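Local atomic coordinates of putative polyketide biosynthesis enoyl-CoA hydratase homolog pksH (Bacillus subtilis, PDB entry 3HP0), a protein that dehydrates the (S)-3-hydroxy-3-methylglutaryl group tethered to PksL to a 3-methylglutaconyl moiety during synthesis of the antibiotic bacillaene. Residues P149-R153 and D218-A224. Residues are numbered along the deposited sequence.
Sequences PFLIR and DHQVSRA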
loop_
_atom_site.group_PDB
_atom_site.type_symbol
_atom_site.label_atom_id
_atom_site.label_comp_id
_atom_site.label_asym_id
_atom_site.label_seq_id
_atom_site.Cartn_x
_atom_site.Cartn_y
_atom_site.Cartn_z
ATOM N N PRO A 149 7.594 3.745 6.823
ATOM C CA PRO A 149 7.642 5.217 6.796
ATOM C C PRO A 149 6.269 5.836 6.508
ATOM O O PRO A 149 5.899 6.866 7.081
ATOM C CB PRO A 149 8.673 5.518 5.708
ATOM C CG PRO A 149 9.573 4.300 5.752
ATOM C CD PRO A 149 8.573 3.166 5.887
ATOM N N PHE A 150 5.521 5.198 5.618
ATOM C CA PHE A 150 4.174 5.658 5.270
ATOM C C PHE A 150 3.215 5.401 6.451
ATOM O O PHE A 150 2.411 6.264 6.811
ATOM C CB PHE A 150 3.687 4.922 4.016
ATOM C CG PHE A 150 4.499 5.223 2.778
ATOM C CD1 PHE A 150 4.248 6.372 2.024
ATOM C CD2 PHE A 150 5.544 4.380 2.391
ATOM C CE1 PHE A 150 5.018 6.676 0.913
ATOM C CE2 PHE A 150 6.328 4.678 1.271
ATOM C CZ PHE A 150 6.063 5.826 0.534
ATOM N N LEU A 151 3.321 4.217 7.055
ATOM C CA LEU A 151 2.476 3.862 8.187
ATOM C C LEU A 151 2.739 4.824 9.336
ATOM O O LEU A 151 1.807 5.391 9.927
ATOM C CB LEU A 151 2.743 2.414 8.649
ATOM C CG LEU A 151 1.836 1.935 9.807
ATOM C CD1 LEU A 151 0.363 2.053 9.398
ATOM C CD2 LEU A 151 2.146 0.490 10.185
ATOM N N ILE A 152 4.018 5.015 9.635
ATOM C CA ILE A 152 4.436 5.896 10.710
ATOM C C ILE A 152 3.940 7.319 10.514
ATOM O O ILE A 152 3.534 7.976 11.472
ATOM C CB ILE A 152 5.979 5.887 10.846
ATOM C CG1 ILE A 152 6.409 4.532 11.418
ATOM C CG2 ILE A 152 6.459 7.098 11.688
ATOM C CD1 ILE A 152 7.901 4.387 11.623
ATOM N N ARG A 153 3.966 7.805 9.277
ATOM C CA ARG A 153 3.487 9.158 9.033
ATOM C C ARG A 153 2.005 9.274 9.441
ATOM O O ARG A 153 1.551 10.333 9.868
ATOM C CB ARG A 153 3.649 9.551 7.556
ATOM C CG ARG A 153 2.953 10.885 7.240
ATOM C CD ARG A 153 2.759 11.165 5.748
ATOM N NE ARG A 153 1.714 12.176 5.563
ATOM C CZ ARG A 153 0.405 11.943 5.696
ATOM N NH1 ARG A 153 -0.033 10.724 6.002
ATOM N NH2 ARG A 153 -0.466 12.936 5.563
ATOM N N ASP A 218 7.201 18.310 4.943
ATOM C CA ASP A 218 7.611 17.057 5.567
ATOM C C ASP A 218 8.334 16.074 4.630
ATOM O O ASP A 218 7.715 15.495 3.738
ATOM C CB ASP A 218 6.368 16.398 6.187
ATOM C CG ASP A 218 6.614 14.964 6.621
ATOM O OD1 ASP A 218 7.748 14.659 7.042
ATOM O OD2 ASP A 218 5.667 14.145 6.553
ATOM N N HIS A 219 9.632 15.875 4.855
ATOM C CA HIS A 219 10.447 14.963 4.029
ATOM C C HIS A 219 10.640 13.581 4.657
ATOM O O HIS A 219 11.452 12.786 4.192
ATOM C CB HIS A 219 11.837 15.565 3.760
ATOM C CG HIS A 219 11.829 16.741 2.834
ATOM N ND1 HIS A 219 12.985 17.275 2.304
ATOM C CD2 HIS A 219 10.811 17.483 2.335
ATOM C CE1 HIS A 219 12.680 18.292 1.519
ATOM N NE2 HIS A 219 11.367 18.440 1.520
ATOM N N GLN A 220 9.889 13.316 5.717
ATOM C CA GLN A 220 9.949 12.061 6.456
ATOM C C GLN A 220 10.010 10.835 5.542
ATOM O O GLN A 220 10.906 10.010 5.662
ATOM C CB GLN A 220 8.720 11.975 7.348
ATOM C CG GLN A 220 8.757 10.924 8.410
ATOM C CD GLN A 220 7.357 10.535 8.857
ATOM O OE1 GLN A 220 6.502 11.397 9.082
ATOM N NE2 GLN A 220 7.119 9.230 8.987
ATOM N N VAL A 221 9.047 10.724 4.630
ATOM C CA VAL A 221 8.984 9.601 3.708
ATOM C C VAL A 221 10.199 9.473 2.788
ATOM O O VAL A 221 10.830 8.411 2.734
ATOM C CB VAL A 221 7.713 9.666 2.831
ATOM C CG1 VAL A 221 7.781 8.588 1.737
ATOM C CG2 VAL A 221 6.471 9.463 3.700
ATOM N N SER A 222 10.521 10.544 2.064
ATOM C CA SER A 222 11.674 10.519 1.158
ATOM C C SER A 222 13.009 10.346 1.900
ATOM O O SER A 222 13.900 9.637 1.439
ATOM C CB SER A 222 11.712 11.796 0.302
ATOM O OG SER A 222 11.836 12.952 1.108
ATOM N N ARG A 223 13.129 10.980 3.059
ATOM C CA ARG A 223 14.349 10.904 3.849
ATOM C C ARG A 223 14.690 9.485 4.308
ATOM O O ARG A 223 15.855 9.157 4.537
ATOM C CB ARG A 223 14.227 11.821 5.069
ATOM C CG ARG A 223 15.426 11.766 5.995
ATOM C CD ARG A 223 15.282 12.726 7.167
ATOM N NE ARG A 223 15.071 14.101 6.728
ATOM C CZ ARG A 223 15.140 15.161 7.528
ATOM N NH1 ARG A 223 15.420 15.007 8.820
ATOM N NH2 ARG A 223 14.923 16.378 7.038
ATOM N N ALA A 224 13.673 8.641 4.435
ATOM C CA ALA A 224 13.862 7.273 4.891
ATOM C C ALA A 224 13.992 6.252 3.768
ATOM O O ALA A 224 14.352 5.106 4.022
ATOM C CB ALA A 224 12.697 6.879 5.799
#
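In this crotonase-fold enzyme two helices, 148-155 and 220-235, pack nearly antiparallel here: the short axes run at 155° and approach to 9.5 Å. The side chain of Pro149 is about 12 Å from that of the active-site Glu137, so the contact is packing outside the catalytic centre. Start at Asp218, where the chain has just left helix 204-217. Asp218 OD1 accepts a hydrogen bond from Gln220 N, an Asx turn, though OD1 is less surely placed, while Asp218 OD2 lies 4.5 Å from Arg153 NE, too long for a salt bridge. His219 follows as N-cap, its backbone O accepting from Arg223 N. Gln220 then reaches across in an extended conformation and lays its amide along helix 148-155. Gln220 NE2 sits 3.3 Å from Pro149 O, but the angle is too poor for a hydrogen bond; Gln220 NE2 is also 3.5 Å from Ile152 CG2. Val221, which has the largest area covered of any residue here, sets CG1 against the Phe150 ring. Tyr90 and Gln97 of helix 87-98 close over this apolar patch, Tyr90 OH hydrogen-bonding Val221 O. One turn past Val221, Ala224 CB meets Pro149 CG at 4.1 Å.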